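Local coordinates for kelch domain-containing protein (Colletotrichum graminicola M1.001, PDB 5C86) that probably oxidises alcohols to aldehydes as a copper enzyme of the AA5 galactose oxidase and glyoxal oxidase family, here in its metal-free form, at residues Leu29-Gly34 / Ser106-Leu111; Trp180-Lys185 / Gly234-Tyr239; Gly295-Met300 / Asp305-Leu310; Val386-Ser391 / Asp441-Thr446. All coordinates share one frame; numbering follows the deposited sequence. Where two conformers were deposited one is given.

Contact 1 of 4, residues Leu29-Gly34 / Ser106-Leu111; sequences LVWSSG and SPWTPL
Trp31 and Trp108 meet although their backbones stay well apart, with the two CA atoms 12.1 Å from each other. Leu29 and Trp31 lie on the last part of an extended strand. Trp108 sits just ahead of strand 109-111, in an irregular piece of chain. The side chains therefore span the whole gap. The indole of Trp108 does most of the bridging. Its CG is anti to its own carbonyl carbon (chi1 -71°), and the ring is carried out toward residues 29-31. The two indoles form a T-shaped, edge-to-face pair. The edge of Trp108 is directed at the face of Trp31, and the planes stand 69° apart. The six-membered ring centroids are 5.7 Å apart. The closest atoms of the pair are Trp31 CZ3 and Trp108 CZ2, at 4.4 Å. Leu29 comes in beside them and slides past Trp108 in the opposite direction. One methyl branch makes this touch, with Leu29 CD2 4.1 Å from Trp108 CZ2. Trp108 CZ2 thus serves both partners. The N-H of Trp31 is bonded to the backbone O of Met71, which limits how this ring can turn. Trp108 NE1 has a weak bond to Gln65 OE1. The cluster is buried. It joins two adjacent blades of the kelch beta-propeller, one holding strand 28-31 and the other ending in strand 109-111. Strand 47-52 adds Thr49 beside Leu29 and Trp31. Val86 of strand 84-87 touches both indoles, and Leu98 of strand 95-98 touches Leu29 and Trp108.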
# COMPACT_ATOMS: atom_id res chain seq x y z
N LEU A 29 -0.48 -1.40 13.14
CA LEU A 29 -1.58 -0.52 13.62
C LEU A 29 -2.81 -0.71 12.75
O LEU A 29 -2.70 -0.62 11.52
CB LEU A 29 -1.22 0.95 13.62
CG LEU A 29 -2.19 2.03 14.15
CD1 LEU A 29 -2.43 1.84 15.62
CD2 LEU A 29 -1.59 3.37 13.92
N VAL A 30 -3.95 -0.99 13.36
CA VAL A 30 -5.19 -1.18 12.63
C VAL A 30 -6.27 -0.20 13.12
O VAL A 30 -6.27 0.18 14.31
CB VAL A 30 -5.68 -2.61 12.67
CG1 VAL A 30 -4.54 -3.59 12.46
CG2 VAL A 30 -6.43 -2.94 13.98
N TRP A 31 -7.20 0.14 12.24
CA TRP A 31 -8.35 0.93 12.71
C TRP A 31 -9.58 0.63 11.89
O TRP A 31 -9.54 0.15 10.78
CB TRP A 31 -8.09 2.41 12.73
CG TRP A 31 -7.94 3.17 11.43
CD1 TRP A 31 -8.93 3.75 10.72
CD2 TRP A 31 -6.72 3.46 10.72
NE1 TRP A 31 -8.45 4.42 9.65
CE2 TRP A 31 -7.08 4.23 9.61
CE3 TRP A 31 -5.37 3.12 10.91
CZ2 TRP A 31 -6.16 4.72 8.66
CZ3 TRP A 31 -4.42 3.60 9.96
CH2 TRP A 31 -4.83 4.42 8.88
N SER A 32 -10.76 0.91 12.49
CA SER A 32 -12.10 0.67 11.85
C SER A 32 -12.71 2.01 11.56
O SER A 32 -12.74 2.48 10.42
CB SER A 32 -12.95 -0.21 12.73
OG SER A 32 -13.00 0.29 14.11
N SER A 33 -13.25 2.68 12.60
CA SER A 33 -14.10 3.86 12.49
C SER A 33 -14.37 4.32 13.93
O SER A 33 -13.73 3.81 14.88
CB SER A 33 -15.44 3.49 11.86
OG SER A 33 -16.08 2.53 12.64
N GLY A 34 -15.43 5.12 14.06
CA GLY A 34 -15.97 5.45 15.42
C GLY A 34 -16.65 4.35 16.14
O GLY A 34 -17.09 4.59 17.29
N SER A 106 0.03 7.09 21.18
CA SER A 106 -0.24 8.47 21.45
C SER A 106 -1.41 9.02 20.59
O SER A 106 -1.82 8.38 19.60
CB SER A 106 1.06 9.26 21.30
OG SER A 106 1.50 9.52 19.95
N PRO A 107 -1.92 10.23 20.90
CA PRO A 107 -3.10 10.72 20.17
C PRO A 107 -2.78 11.11 18.73
O PRO A 107 -1.74 11.71 18.46
CB PRO A 107 -3.55 11.94 20.99
CG PRO A 107 -3.01 11.65 22.41
CD PRO A 107 -1.69 11.01 22.16
N TRP A 108 -3.71 10.82 17.83
CA TRP A 108 -3.64 11.42 16.51
C TRP A 108 -3.86 12.88 16.70
O TRP A 108 -4.74 13.29 17.51
CB TRP A 108 -4.73 10.85 15.61
CG TRP A 108 -4.49 9.39 15.22
CD1 TRP A 108 -4.60 8.28 15.96
CD2 TRP A 108 -4.04 8.95 13.91
NE1 TRP A 108 -4.25 7.15 15.21
CE2 TRP A 108 -3.92 7.58 13.95
CE3 TRP A 108 -3.75 9.62 12.74
CZ2 TRP A 108 -3.49 6.82 12.84
CZ3 TRP A 108 -3.37 8.92 11.68
CH2 TRP A 108 -3.24 7.54 11.73
N THR A 109 -3.19 13.71 15.98
CA THR A 109 -3.42 15.15 16.11
C THR A 109 -3.89 15.80 14.81
O THR A 109 -3.66 15.29 13.72
CB THR A 109 -2.13 15.79 16.63
OG1 THR A 109 -1.08 15.71 15.63
CG2 THR A 109 -1.72 15.15 17.95
N PRO A 110 -4.49 16.99 14.85
CA PRO A 110 -5.00 17.57 13.66
C PRO A 110 -4.02 18.31 12.85
O PRO A 110 -3.10 18.93 13.36
CB PRO A 110 -6.09 18.59 14.20
CG PRO A 110 -5.56 18.93 15.51
CD PRO A 110 -5.01 17.66 16.06
N LEU A 111 -4.20 18.24 11.57
CA LEU A 111 -3.62 19.09 10.59
C LEU A 111 -4.68 19.92 9.94
O LEU A 111 -5.84 19.79 10.30
CB LEU A 111 -2.78 18.27 9.58
CG LEU A 111 -1.56 17.50 10.15
CD1 LEU A 111 -0.84 16.73 9.03
CD2 LEU A 111 -0.54 18.43 10.77

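Contact 2 of 4, residues Trp180-Lys185 / Gly234-Tyr239; sequences WLWSWK and GKIFTY
Trp182 and Ile236 form the middle of three meetings spaced along the segments, and they slide past each other in opposite directions. Ile236 CG2 lies over the face of the five-membered ring, 4.3 Å from its centroid and 27° off the normal. This is a CH-pi contact. The other branch of the isoleucine reaches the root of the indole, with Ile236 CD1 3.7 Å from Trp182 CG. Trp180 and Thr238 cross at about a right angle. The far corner of the indole meets the threonine methyl and CB, and Trp180 CZ3 is 3.6 Å from Thr238 CG2. With OG1 between backbone N and carbonyl carbon (chi1 72°), CG2 is left anti to the carbonyl carbon, where it meets the ring. At the other end Trp184 CH2 comes to 3.5 Å from Gly234 CA. The far end of the indole abuts the glycine CA, whose residue has a positive phi of 73°. Lys185 CG covers part of one face of the same indole. The two segments run antiparallel but belong to neighbouring propeller blades, so their CA atoms stay 8.6 Å or more apart. The contact itself is apolar. Two of the indole N-H groups are bonded to the blade that holds residues 234-239: Trp182 NE1 to Ser226 OG and Trp184 NE1 to Gly260 O. The blades are thus held by buried carbon surface, and polar bonds at the rims of two rings may limit how those rings turn.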
# COMPACT_ATOMS: atom_id res chain seq x y z
N TRP A 180 -5.57 4.66 -8.79
CA TRP A 180 -4.29 3.93 -8.69
C TRP A 180 -3.15 4.98 -8.86
O TRP A 180 -2.55 5.07 -9.89
CB TRP A 180 -4.21 2.86 -9.74
CG TRP A 180 -5.26 1.84 -9.79
CD1 TRP A 180 -6.37 1.71 -8.99
CD2 TRP A 180 -5.40 0.85 -10.78
NE1 TRP A 180 -7.13 0.65 -9.36
CE2 TRP A 180 -6.57 0.10 -10.50
CE3 TRP A 180 -4.61 0.48 -11.87
CZ2 TRP A 180 -6.95 -1.01 -11.28
CZ3 TRP A 180 -4.99 -0.61 -12.63
CH2 TRP A 180 -6.13 -1.33 -12.37
N LEU A 181 -2.87 5.74 -7.83
CA LEU A 181 -1.89 6.83 -7.89
C LEU A 181 -0.46 6.35 -7.60
O LEU A 181 -0.19 5.61 -6.62
CB LEU A 181 -2.21 7.87 -6.90
CG LEU A 181 -3.59 8.55 -6.94
CD1 LEU A 181 -3.69 9.64 -5.90
CD2 LEU A 181 -3.85 9.10 -8.33
N TRP A 182 0.43 6.69 -8.52
CA TRP A 182 1.85 6.36 -8.39
C TRP A 182 2.68 7.62 -8.56
O TRP A 182 2.77 8.09 -9.69
CB TRP A 182 2.25 5.23 -9.36
CG TRP A 182 1.64 3.97 -8.96
CD1 TRP A 182 0.54 3.36 -9.47
CD2 TRP A 182 1.99 3.24 -7.78
NE1 TRP A 182 0.20 2.27 -8.71
CE2 TRP A 182 1.07 2.16 -7.67
CE3 TRP A 182 2.95 3.41 -6.81
CZ2 TRP A 182 1.09 1.30 -6.60
CZ3 TRP A 182 2.99 2.57 -5.77
CH2 TRP A 182 2.04 1.51 -5.66
N SER A 183 3.32 8.05 -7.50
CA SER A 183 4.21 9.19 -7.60
C SER A 183 5.44 8.90 -8.40
O SER A 183 6.00 7.76 -8.38
CB SER A 183 4.63 9.64 -6.24
OG SER A 183 3.52 10.08 -5.50
N TRP A 184 5.87 9.90 -9.18
CA TRP A 184 6.99 9.73 -10.09
C TRP A 184 7.88 11.01 -10.15
O TRP A 184 7.82 11.82 -9.26
CB TRP A 184 6.47 9.21 -11.44
CG TRP A 184 7.45 8.62 -12.40
CD1 TRP A 184 7.68 8.98 -13.77
CD2 TRP A 184 8.36 7.53 -12.15
NE1 TRP A 184 8.62 8.16 -14.33
CE2 TRP A 184 9.06 7.28 -13.38
CE3 TRP A 184 8.60 6.71 -11.04
CZ2 TRP A 184 9.95 6.25 -13.49
CZ3 TRP A 184 9.53 5.64 -11.18
CH2 TRP A 184 10.20 5.47 -12.38
N LYS A 185 8.66 11.13 -11.20
CA LYS A 185 9.70 12.14 -11.26
C LYS A 185 9.13 13.54 -11.15
O LYS A 185 8.03 13.80 -11.71
CB LYS A 185 10.48 11.94 -12.53
CG LYS A 185 11.23 10.60 -12.58
CD LYS A 185 11.98 10.39 -13.90
CE LYS A 185 12.62 8.99 -13.95
NZ LYS A 185 13.64 8.97 -15.07
N GLY A 234 10.73 1.66 -13.28
CA GLY A 234 9.46 2.23 -13.61
C GLY A 234 8.35 1.21 -13.81
O GLY A 234 7.46 1.46 -14.57
N LYS A 235 8.37 0.09 -13.13
CA LYS A 235 7.49 -1.01 -13.41
C LYS A 235 6.35 -1.14 -12.38
O LYS A 235 6.60 -1.18 -11.14
CB LYS A 235 8.21 -2.32 -13.39
CG LYS A 235 9.37 -2.44 -14.36
CD LYS A 235 8.89 -2.73 -15.73
CE LYS A 235 10.05 -3.04 -16.67
NZ LYS A 235 9.48 -3.21 -18.01
N ILE A 236 5.13 -1.15 -12.89
CA ILE A 236 3.90 -1.30 -12.08
C ILE A 236 3.11 -2.52 -12.54
O ILE A 236 2.82 -2.63 -13.73
CB ILE A 236 3.08 -0.05 -12.11
CG1 ILE A 236 3.91 1.17 -11.72
CG2 ILE A 236 1.81 -0.20 -11.26
CD1 ILE A 236 3.20 2.44 -11.96
N PHE A 237 2.71 -3.39 -11.62
CA PHE A 237 1.87 -4.52 -11.94
C PHE A 237 0.45 -4.12 -11.62
O PHE A 237 0.20 -3.44 -10.58
CB PHE A 237 2.24 -5.67 -11.01
CG PHE A 237 1.26 -6.80 -10.94
CD1 PHE A 237 1.15 -7.73 -11.97
CD2 PHE A 237 0.52 -6.99 -9.81
CE1 PHE A 237 0.31 -8.78 -11.91
CE2 PHE A 237 -0.35 -8.08 -9.73
CZ PHE A 237 -0.42 -9.02 -10.74
N THR A 238 -0.49 -4.52 -12.46
CA THR A 238 -1.94 -4.25 -12.24
C THR A 238 -2.72 -5.47 -12.37
O THR A 238 -2.35 -6.35 -13.17
CB THR A 238 -2.51 -3.20 -13.19
OG1 THR A 238 -2.64 -3.75 -14.54
CG2 THR A 238 -1.67 -1.91 -13.17
N TYR A 239 -3.83 -5.65 -11.61
CA TYR A 239 -4.58 -6.90 -11.63
C TYR A 239 -6.04 -6.64 -11.33
O TYR A 239 -6.36 -6.03 -10.32
CB TYR A 239 -4.07 -7.92 -10.59
CG TYR A 239 -4.67 -9.30 -10.75
CD1 TYR A 239 -4.15 -10.12 -11.72
CD2 TYR A 239 -5.73 -9.73 -10.02
CE1 TYR A 239 -4.67 -11.37 -11.96
CE2 TYR A 239 -6.28 -10.98 -10.25
CZ TYR A 239 -5.69 -11.80 -11.20
OH TYR A 239 -6.18 -13.09 -11.45

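Contact 3 of 4, residues Gly295-Met300 / Asp305-Leu310; sequences GGMQKM and DTTPQL
Gln298 lays its aliphatic stem across the amide of Gln309 and the side chain of Thr307. Gln298 CG is 3.4 Å from Gln309 NE2, and the two glutamines cross at about a right angle with amide planes 59° apart. Both amides are tied to the same outside residue: Gln298 NE2 donates to Asn277 OD1 and Gln309 NE2 to Asn277 O. The stem of Gln298 also passes the threonine, with Gln298 CB 3.7 Å from Thr307 CB. Beneath these side chains the backbones make a single antiparallel bridge. Met297 and Pro308 are its non-hydrogen-bonded pair, a place where proline needs no N-H. On one flank Gln309 N donates to Gly296 O at 2.9 Å. On the other, Gln298 N donates to Thr307 O at 2.9 Å. Thr307 extends the link with its hydroxyl, set between its backbone N and carbonyl carbon (chi1 63°). Its OG1 accepts from Lys299 N at 3.0 Å, and a weak bond from Gln298 N. Met297 lies alongside Thr306, its CE 3.4 Å from Thr306 O. Its side chain is about 10 Å from that of His335, a copper ligand in another structure of this protein; no copper is modelled here. A water joins Lys299 O to the hydroxyls of Thr306 and Thr307. Another donates to Gln298 OE1 and Pro308 O. The segments are the two arms of the connection between strands 291-294 and 313-316 of one propeller blade. The network of backbone, hydroxyl and water bonds therefore pins a long connection that lacks regular structure.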
# COMPACT_ATOMS: atom_id res chain seq x y z
N GLY A 295 -7.21 -12.67 -1.66
CA GLY A 295 -8.62 -12.34 -1.42
C GLY A 295 -9.33 -11.87 -2.65
O GLY A 295 -8.98 -12.19 -3.80
N GLY A 296 -10.36 -11.05 -2.41
CA GLY A 296 -11.25 -10.61 -3.48
C GLY A 296 -12.36 -11.60 -3.78
O GLY A 296 -12.33 -12.75 -3.35
N MET A 297 -13.32 -11.13 -4.54
CA MET A 297 -14.48 -11.95 -4.97
C MET A 297 -14.71 -11.85 -6.43
O MET A 297 -14.16 -10.97 -7.12
CB MET A 297 -15.71 -11.47 -4.18
CG MET A 297 -16.20 -10.09 -4.54
SD MET A 297 -17.22 -9.23 -3.32
CE MET A 297 -18.66 -10.33 -3.17
N GLN A 298 -15.59 -12.72 -6.94
CA GLN A 298 -15.93 -12.74 -8.34
C GLN A 298 -17.00 -11.77 -8.71
O GLN A 298 -16.76 -10.77 -9.39
CB GLN A 298 -16.35 -14.17 -8.75
CG GLN A 298 -15.26 -15.17 -8.45
CD GLN A 298 -15.65 -16.51 -8.97
OE1 GLN A 298 -16.52 -17.13 -8.43
NE2 GLN A 298 -15.05 -16.92 -10.03
N LYS A 299 -18.23 -11.97 -8.24
CA LYS A 299 -19.29 -11.01 -8.52
C LYS A 299 -19.33 -9.94 -7.43
O LYS A 299 -19.59 -10.25 -6.25
CB LYS A 299 -20.62 -11.75 -8.66
CG LYS A 299 -21.86 -10.88 -8.80
CD LYS A 299 -21.92 -10.20 -10.15
CE LYS A 299 -23.26 -9.51 -10.38
NZ LYS A 299 -24.34 -10.39 -10.90
N MET A 300 -19.03 -8.70 -7.80
CA MET A 300 -18.66 -7.72 -6.74
C MET A 300 -19.92 -7.15 -6.08
O MET A 300 -20.67 -6.45 -6.73
CB MET A 300 -17.79 -6.63 -7.36
CG MET A 300 -16.42 -7.19 -7.74
SD MET A 300 -15.52 -6.04 -8.85
CE MET A 300 -15.23 -4.72 -7.74
N ASP A 305 -19.71 -11.97 1.82
CA ASP A 305 -18.83 -13.12 1.79
C ASP A 305 -19.03 -14.04 0.58
O ASP A 305 -18.42 -15.12 0.47
CB ASP A 305 -18.88 -13.94 3.13
CG ASP A 305 -18.14 -13.27 4.25
OD1 ASP A 305 -17.39 -12.31 4.02
OD2 ASP A 305 -18.27 -13.72 5.38
N THR A 306 -19.83 -13.60 -0.37
CA THR A 306 -20.17 -14.43 -1.52
C THR A 306 -19.04 -14.44 -2.57
O THR A 306 -18.12 -13.58 -2.55
CB THR A 306 -21.46 -13.95 -2.16
OG1 THR A 306 -21.28 -12.59 -2.57
CG2 THR A 306 -22.64 -14.09 -1.14
N THR A 307 -19.13 -15.42 -3.45
CA THR A 307 -18.11 -15.76 -4.51
C THR A 307 -16.66 -15.41 -4.11
O THR A 307 -15.94 -14.73 -4.88
CB THR A 307 -18.48 -15.20 -5.87
OG1 THR A 307 -18.52 -13.76 -5.89
CG2 THR A 307 -19.86 -15.78 -6.30
N PRO A 308 -16.26 -15.86 -2.93
CA PRO A 308 -14.94 -15.51 -2.47
C PRO A 308 -13.88 -16.24 -3.23
O PRO A 308 -14.02 -17.41 -3.63
CB PRO A 308 -14.98 -15.90 -1.00
CG PRO A 308 -15.81 -17.18 -1.02
CD PRO A 308 -16.92 -16.81 -1.99
N GLN A 309 -12.74 -15.58 -3.39
CA GLN A 309 -11.54 -16.23 -3.90
C GLN A 309 -10.68 -16.51 -2.66
O GLN A 309 -10.09 -15.60 -2.07
CB GLN A 309 -10.85 -15.34 -4.96
CG GLN A 309 -11.70 -15.08 -6.19
CD GLN A 309 -11.80 -16.28 -7.11
OE1 GLN A 309 -11.54 -17.43 -6.67
NE2 GLN A 309 -12.01 -16.07 -8.35
N LEU A 310 -10.60 -17.79 -2.26
CA LEU A 310 -9.93 -18.22 -1.05
C LEU A 310 -8.49 -18.72 -1.27
O LEU A 310 -7.80 -19.01 -0.32
CB LEU A 310 -10.73 -19.36 -0.38
CG LEU A 310 -12.10 -18.87 0.05
CD1 LEU A 310 -12.83 -20.11 0.75
CD2 LEU A 310 -12.03 -17.73 1.03
O HOH W 1 -15.84 -18.46 -5.52
O HOH W 2 -20.81 -12.46 -5.20

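Contact 4 of 4, residues Val386-Ser391 / Asp441-Thr446; sequences VIQSLS and DGKSFT
A single pair of side-chain ends makes this whole contact: Gln388 OE1 and Lys443 NZ approach to 3.0 Å across backbones whose nearest CA atoms are 9.2 Å apart. The approach is that of the given conformer of Gln388, one of two, which also touches a crystal neighbour, and it is doubtful as a lasting link. CG of Gln388 is anti to the backbone N (chi1 -176°) and the chain runs straight on from it, bringing the amide to the lysine; OE1 is the atom nearest NZ. Lys443 takes a bent path and crosses it obliquely. Its chi3 of 34° is off a staggered value. The lysine amino group has a firmer partner in the backbone O of Met405, to which it is hydrogen-bonded. The root of the lysine is better fixed. Asp441 OD1 accepts from Lys443 N at 2.9 Å, which makes an Asx turn. It also accepts from Ser444 N at 3.1 Å. Both donors come from the same face of the carboxylate, but the lysine N-H meets it from well above the plane. The contact lies on the surface of the C-terminal early-set domain, an immunoglobulin-like sandwich in galactose oxidase relatives, away from the copper site. Strand 400-405 runs between the two segments and pairs with both strands, 387-390 and 444-448. Opposite Thr404, Gln388 and Ser389 form a classic beta bulge, and Ser444 OG bonds to Thr404 OG1 from the strand at the other edge of 400-405.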
# COMPACT_ATOMS: atom_id res chain seq x y z
N VAL A 386 21.14 -12.09 8.77
CA VAL A 386 20.90 -11.03 9.72
C VAL A 386 21.73 -9.75 9.31
O VAL A 386 22.93 -9.86 9.13
CB VAL A 386 21.31 -11.46 11.13
CG1 VAL A 386 21.17 -10.34 12.12
CG2 VAL A 386 20.45 -12.70 11.57
N ILE A 387 21.06 -8.60 9.30
CA ILE A 387 21.78 -7.32 9.20
C ILE A 387 22.24 -6.94 10.59
O ILE A 387 21.37 -6.72 11.49
CB ILE A 387 20.90 -6.22 8.60
CG1 ILE A 387 20.53 -6.63 7.22
CG2 ILE A 387 21.65 -4.84 8.68
CD1 ILE A 387 19.56 -5.65 6.54
N GLN A 388 23.58 -6.93 10.74
CA GLN A 388 24.32 -6.55 11.96
C GLN A 388 24.44 -5.04 12.14
O GLN A 388 24.35 -4.50 13.25
CB GLN A 388 25.74 -7.16 11.94
CG GLN A 388 26.51 -6.88 13.26
CD GLN A 388 27.97 -7.25 13.18
OE1 GLN A 388 28.45 -7.77 12.18
NE2 GLN A 388 28.71 -6.97 14.26
N SER A 389 24.63 -4.31 11.04
CA SER A 389 24.66 -2.85 11.16
C SER A 389 24.23 -2.14 9.86
O SER A 389 24.29 -2.73 8.80
CB SER A 389 26.06 -2.40 11.64
OG SER A 389 27.05 -2.62 10.67
N LEU A 390 23.77 -0.90 9.98
CA LEU A 390 23.73 0.04 8.84
C LEU A 390 24.62 1.20 9.22
O LEU A 390 24.68 1.65 10.40
CB LEU A 390 22.35 0.58 8.59
CG LEU A 390 21.28 -0.40 8.25
CD1 LEU A 390 19.99 0.31 7.96
CD2 LEU A 390 21.66 -1.26 7.02
N SER A 391 25.29 1.76 8.22
CA SER A 391 26.12 2.93 8.45
C SER A 391 25.36 4.18 8.69
O SER A 391 25.95 5.19 9.17
CB SER A 391 27.05 3.19 7.26
OG SER A 391 26.30 3.36 6.08
N ASP A 441 35.04 -9.05 2.43
CA ASP A 441 34.86 -10.19 3.31
C ASP A 441 33.54 -10.91 3.17
O ASP A 441 33.25 -11.83 3.94
CB ASP A 441 35.03 -9.68 4.73
CG ASP A 441 34.05 -8.52 5.10
OD1 ASP A 441 33.17 -8.11 4.28
OD2 ASP A 441 34.17 -8.08 6.26
N GLY A 442 32.72 -10.49 2.22
CA GLY A 442 31.39 -11.02 2.09
C GLY A 442 30.46 -10.66 3.23
O GLY A 442 29.36 -11.26 3.32
N LYS A 443 30.79 -9.67 4.02
CA LYS A 443 29.94 -9.22 5.15
C LYS A 443 29.45 -7.79 4.96
O LYS A 443 28.24 -7.48 5.10
CB LYS A 443 30.68 -9.35 6.45
CG LYS A 443 30.90 -10.81 6.91
CD LYS A 443 31.60 -10.93 8.29
CE LYS A 443 31.31 -9.86 9.43
NZ LYS A 443 30.05 -9.40 10.23
N SER A 444 30.33 -6.92 4.55
CA SER A 444 29.94 -5.53 4.43
C SER A 444 29.68 -5.30 2.91
O SER A 444 30.46 -5.75 2.05
CB SER A 444 31.06 -4.61 4.87
OG SER A 444 31.07 -4.64 6.30
N PHE A 445 28.53 -4.68 2.60
CA PHE A 445 28.10 -4.37 1.27
C PHE A 445 27.66 -2.95 1.23
O PHE A 445 26.89 -2.52 2.10
CB PHE A 445 27.00 -5.25 0.80
CG PHE A 445 27.39 -6.66 0.66
CD1 PHE A 445 27.47 -7.46 1.77
CD2 PHE A 445 27.69 -7.18 -0.60
CE1 PHE A 445 27.90 -8.76 1.64
CE2 PHE A 445 28.11 -8.49 -0.72
CZ PHE A 445 28.23 -9.24 0.44
N THR A 446 28.03 -2.20 0.20
CA THR A 446 27.59 -0.84 0.15
C THR A 446 26.66 -0.67 -1.05
O THR A 446 26.95 -1.12 -2.13
CB THR A 446 28.78 0.15 0.06
OG1 THR A 446 29.60 -0.02 1.25
CG2 THR A 446 28.30 1.59 -0.08

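The four contacts follow one another along the chain, and none nests in or crosses another. Contact 1 comes first and ties two neighbouring propeller blades after a separation of 71 residues. Contact 2 does the same for a later pair of blades, on the opposite side of the chain's centre. Contact 3 is the most local, closing a connection inside one blade with only four residues between its segments. It comes within about 7 Å of contact 2, nearest atoms, without touching it. Contact 4 belongs to the C-terminal early-set domain and brings side chains of two segments together across strand 400-405. The first three lie in the propeller, the first two between blades and the third within one; the last lies in the domain beside it.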